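Local coordinates for SIR4-interacting protein SIF2 (Saccharomyces cerevisiae, PDB 1R5M) that antagonizes telomeric silencing and acts as a WD-repeat subunit of the Set3 transcription corepressor complex, at residues G130-W135 with V153-N158; S68-A73 with I123-E128. All coordinates share one frame; numbering follows the deposited sequence.

Contact 1 (G130-W135 with V153-N158); sequences GELRLW and VSVKWN
Leu132 and Val155, their CA atoms 9.5 Å apart, mark the closest approach of two segments that run in broadly the same sense, too distant for backbone hydrogen bonds, and meet through side chains alone. Both residues point toward the other segment; CD2 of Leu132 lies 4.1 Å from CG2 of Val155, the side chains passing each other in opposite directions, and Ser166 of strand 163-168 borders both. The tighter contact is at Leu134. With CG anti to the backbone N (chi1 176°), its methyl CD1 comes to the edge of the Trp157 indole, near the ring plane, 3.5 Å from CH2. At the pyrrole end, NE1 of Trp157 is hydrogen-bonded to the carbonyl O of Ala115. This is blade-to-blade packing in a WD40 beta propeller: the third strand of the WD 2 sheet abuts the first strand of the next. Arg133, taking no part in that seam, makes a side-on salt bridge to Glu131 with two nitrogens. NE reaches OE1 of Glu131 at 2.9 Å, nearly straight (176°) and in the guanidinium plane, but from well above the carboxylate plane. The same OE1 is hydrogen-bonded to ND1 of His96, and both together probably fix the carboxylate's rotation.

Contact 2 (S68-A73 with I123-E128); sequences SVARLA and IVTGVE. With SO4 (sulfate ion), chain B.
The methyl CB of Ala70 rests against CG2 of Thr125, 4.1 Å away, where the two backbones approach to 7.5 Å between the CA atoms of these residues. Toward Leu72 and Ile123 the strands, which run in opposite senses, diverge, and longer side chains span the wider gap: CD2 of Leu72 meets CD1 of Ile123, methyl to methyl, at 4.4 Å. Trp116 packs on both. No hydrogen bond joins the segments: each lies in its own four-stranded blade of the propeller, one in WD 1 and the other in WD 2, and the blades meet by side-chain packing. Thr125 serves two purposes. Its OG1 sits between the backbone N and the carbonyl carbon (chi1 56°), leaving CG2 for Ala70 while the hydroxyl hydrogen-bonds to His96 NE2 and Trp135 NE1, consistent with the His-Ser/Thr-Trp part of the hydrogen-bonded tetrad of WD40 repeats. Arg71 takes no part in this seam and holds a sulfate, probably from the crystallisation liquor, at the edge of its guanidinium. NH1 donates to sulfate O3 at 3.0 Å; NH2 donates to O4 straighter (172°), and the sulfur lies in the guanidinium plane. Asn67 and Arg95 also hydrogen-bond to the anion, and NH1 forms a salt bridge with Glu65. A methionine in place of Arg71 would probably leave Glu65 without this positive mate and the sulfate held less firmly by its remaining partners.

In the fold
Eight WD repeats close the ring of this propeller, and the two contacts show how neighbouring blades are packed together by side chains. Along the chain they come in series: contact 2 joins WD 1 to WD 2, and contact 1 then joins WD 2 to WD 3. Their centres are about 10 Å apart, on the same side of the chain's centre. The middle blade supplies both, through its adjacent strands 122-127 and 132-136. These are paired in one antiparallel sheet, where Trp135 N lies 2.8 Å from Ile123 O in a probable hydrogen bond. Trp157 also packs on Val124, so the second blade meets one neighbour through 122-127 and the other chiefly through 132-136, as in a propeller's ring.

Contact 1 (G130-W135 with V153-N158)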
# COMPACT_ATOMS: atom_id res chain seq x y z
N GLY A 130 8.84 15.44 -6.14
CA GLY A 130 9.86 14.47 -5.78
C GLY A 130 10.45 14.57 -4.39
O GLY A 130 11.09 13.63 -3.92
N GLU A 131 10.24 15.70 -3.72
CA GLU A 131 10.79 15.88 -2.38
C GLU A 131 10.19 14.96 -1.33
O GLU A 131 8.99 14.67 -1.35
CB GLU A 131 10.59 17.33 -1.93
CG GLU A 131 11.23 17.64 -0.58
CD GLU A 131 10.88 19.02 -0.07
OE1 GLU A 131 9.68 19.27 0.17
OE2 GLU A 131 11.79 19.85 0.08
N LEU A 132 11.03 14.52 -0.41
CA LEU A 132 10.61 13.68 0.70
C LEU A 132 10.96 14.44 1.98
O LEU A 132 11.99 15.11 2.05
CB LEU A 132 11.37 12.36 0.71
CG LEU A 132 11.19 11.38 -0.45
CD1 LEU A 132 12.29 10.32 -0.38
CD2 LEU A 132 9.82 10.73 -0.39
N ARG A 133 10.08 14.37 2.97
CA ARG A 133 10.34 14.98 4.27
C ARG A 133 10.06 13.94 5.34
O ARG A 133 9.15 13.11 5.20
CB ARG A 133 9.47 16.23 4.49
CG ARG A 133 10.00 17.41 3.69
CD ARG A 133 9.22 18.71 3.84
NE ARG A 133 9.88 19.70 3.01
CZ ARG A 133 10.58 20.74 3.46
NH1 ARG A 133 10.69 20.97 4.76
NH2 ARG A 133 11.25 21.50 2.61
N LEU A 134 10.89 13.96 6.38
CA LEU A 134 10.80 13.02 7.49
C LEU A 134 10.31 13.76 8.72
O LEU A 134 10.85 14.82 9.06
CB LEU A 134 12.18 12.42 7.76
CG LEU A 134 12.30 11.47 8.96
CD1 LEU A 134 11.51 10.19 8.69
CD2 LEU A 134 13.76 11.15 9.20
N TRP A 135 9.30 13.21 9.38
CA TRP A 135 8.71 13.85 10.56
C TRP A 135 8.54 12.90 11.73
O TRP A 135 8.46 11.68 11.56
CB TRP A 135 7.32 14.40 10.22
CG TRP A 135 7.18 15.02 8.85
CD1 TRP A 135 7.05 14.36 7.66
CD2 TRP A 135 7.12 16.42 8.55
NE1 TRP A 135 6.91 15.27 6.63
CE2 TRP A 135 6.95 16.54 7.15
CE3 TRP A 135 7.19 17.58 9.33
CZ2 TRP A 135 6.86 17.78 6.51
CZ3 TRP A 135 7.10 18.82 8.69
CH2 TRP A 135 6.93 18.90 7.30
N VAL A 153 6.02 7.39 -5.65
CA VAL A 153 5.00 6.34 -5.70
C VAL A 153 5.11 5.32 -4.58
O VAL A 153 4.10 4.76 -4.15
CB VAL A 153 5.02 5.58 -7.05
CG1 VAL A 153 4.81 6.54 -8.20
CG2 VAL A 153 6.33 4.83 -7.22
N SER A 154 6.32 5.08 -4.10
CA SER A 154 6.51 4.09 -3.04
C SER A 154 7.66 4.46 -2.11
O SER A 154 8.68 4.99 -2.54
CB SER A 154 6.76 2.71 -3.66
OG SER A 154 6.85 1.71 -2.66
N VAL A 155 7.46 4.18 -0.82
CA VAL A 155 8.48 4.42 0.20
C VAL A 155 8.36 3.27 1.19
O VAL A 155 7.28 3.04 1.75
CB VAL A 155 8.25 5.74 0.97
CG1 VAL A 155 9.25 5.85 2.12
CG2 VAL A 155 8.41 6.92 0.02
N LYS A 156 9.45 2.54 1.40
CA LYS A 156 9.45 1.41 2.32
C LYS A 156 10.58 1.54 3.34
O LYS A 156 11.72 1.81 2.98
CB LYS A 156 9.60 0.08 1.55
CG LYS A 156 8.46 -0.26 0.58
CD LYS A 156 7.17 -0.56 1.32
CE LYS A 156 6.05 -1.00 0.37
NZ LYS A 156 6.27 -2.34 -0.26
N TRP A 157 10.24 1.34 4.61
CA TRP A 157 11.20 1.40 5.71
C TRP A 157 11.78 0.02 5.99
O TRP A 157 11.07 -0.98 5.87
CB TRP A 157 10.53 1.85 7.00
CG TRP A 157 10.14 3.28 7.08
CD1 TRP A 157 9.03 3.86 6.55
CD2 TRP A 157 10.81 4.29 7.83
NE1 TRP A 157 8.96 5.18 6.93
CE2 TRP A 157 10.04 5.47 7.71
CE3 TRP A 157 11.99 4.32 8.59
CZ2 TRP A 157 10.41 6.67 8.33
CZ3 TRP A 157 12.36 5.51 9.21
CH2 TRP A 157 11.57 6.67 9.07
N ASN A 158 13.05 -0.04 6.38
CA ASN A 158 13.63 -1.33 6.71
C ASN A 158 13.28 -1.64 8.16
O ASN A 158 12.71 -0.80 8.87
CB ASN A 158 15.15 -1.32 6.47
CG ASN A 158 15.93 -0.64 7.57
OD1 ASN A 158 15.47 0.32 8.18
ND2 ASN A 158 17.14 -1.13 7.81

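Contact 2 (S68-A73 with I123-E128)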
# COMPACT_ATOMS: atom_id res chain seq x y z
N SER A 68 0.13 20.70 -1.34
CA SER A 68 1.50 20.50 -0.85
C SER A 68 1.57 20.39 0.67
O SER A 68 2.46 20.95 1.31
CB SER A 68 2.37 21.67 -1.34
OG SER A 68 3.75 21.34 -1.35
N VAL A 69 0.63 19.66 1.25
CA VAL A 69 0.58 19.50 2.69
C VAL A 69 -0.12 18.21 3.10
O VAL A 69 -1.02 17.72 2.41
CB VAL A 69 -0.17 20.70 3.35
CG1 VAL A 69 -1.64 20.70 2.91
CG2 VAL A 69 -0.07 20.63 4.86
N ALA A 70 0.34 17.64 4.21
CA ALA A 70 -0.24 16.43 4.77
C ALA A 70 -0.55 16.80 6.21
O ALA A 70 -0.04 17.80 6.72
CB ALA A 70 0.75 15.27 4.72
N ARG A 71 -1.40 16.02 6.86
CA ARG A 71 -1.74 16.32 8.25
C ARG A 71 -1.77 15.06 9.09
O ARG A 71 -2.03 13.96 8.60
CB ARG A 71 -3.10 17.03 8.33
CG ARG A 71 -3.05 18.51 7.98
CD ARG A 71 -4.41 19.17 8.16
NE ARG A 71 -4.31 20.63 8.25
CZ ARG A 71 -4.13 21.44 7.21
NH1 ARG A 71 -4.04 20.95 5.98
NH2 ARG A 71 -4.04 22.75 7.40
N LEU A 72 -1.46 15.23 10.37
CA LEU A 72 -1.52 14.13 11.32
C LEU A 72 -2.74 14.48 12.15
O LEU A 72 -2.90 15.62 12.59
CB LEU A 72 -0.26 14.09 12.19
CG LEU A 72 1.05 13.81 11.45
CD1 LEU A 72 2.19 13.71 12.46
CD2 LEU A 72 0.93 12.50 10.67
N ALA A 73 -3.62 13.51 12.35
CA ALA A 73 -4.83 13.75 13.12
C ALA A 73 -5.14 12.61 14.07
O ALA A 73 -4.71 11.48 13.87
CB ALA A 73 -6.01 13.96 12.18
N ILE A 123 7.48 9.35 10.22
CA ILE A 123 6.72 9.21 8.98
C ILE A 123 7.38 10.01 7.86
O ILE A 123 7.92 11.09 8.09
CB ILE A 123 5.24 9.67 9.17
CG1 ILE A 123 4.46 9.46 7.87
CG2 ILE A 123 5.18 11.13 9.61
CD1 ILE A 123 2.95 9.67 8.02
N VAL A 124 7.35 9.45 6.65
CA VAL A 124 7.91 10.11 5.48
C VAL A 124 6.75 10.54 4.60
O VAL A 124 5.78 9.80 4.42
CB VAL A 124 8.80 9.15 4.64
CG1 VAL A 124 9.13 9.79 3.29
CG2 VAL A 124 10.09 8.84 5.39
N THR A 125 6.84 11.76 4.06
CA THR A 125 5.82 12.26 3.15
C THR A 125 6.54 12.63 1.85
O THR A 125 7.66 13.14 1.88
CB THR A 125 5.08 13.51 3.71
OG1 THR A 125 6.02 14.54 4.03
CG2 THR A 125 4.28 13.13 4.95
N GLY A 126 5.90 12.32 0.73
CA GLY A 126 6.48 12.63 -0.57
C GLY A 126 5.49 13.44 -1.40
O GLY A 126 4.28 13.23 -1.28
N VAL A 127 6.00 14.35 -2.22
CA VAL A 127 5.14 15.19 -3.05
C VAL A 127 5.40 15.02 -4.54
O VAL A 127 6.35 14.34 -4.95
CB VAL A 127 5.29 16.69 -2.69
CG1 VAL A 127 4.74 16.94 -1.30
CG2 VAL A 127 6.76 17.11 -2.76
N GLU A 128 4.54 15.63 -5.36
CA GLU A 128 4.67 15.54 -6.80
C GLU A 128 6.03 15.95 -7.36
O GLU A 128 6.48 15.37 -8.35
CB GLU A 128 3.60 16.37 -7.49
CG GLU A 128 2.19 15.85 -7.36
CD GLU A 128 1.24 16.60 -8.26
OE1 GLU A 128 1.26 16.36 -9.49
OE2 GLU A 128 0.48 17.45 -7.75
S SO4 B . -4.02 24.37 3.88
O1 SO4 B . -3.00 24.40 2.82
O2 SO4 B . -5.07 25.36 3.58
O3 SO4 B . -4.62 23.02 3.94
O4 SO4 B . -3.41 24.69 5.18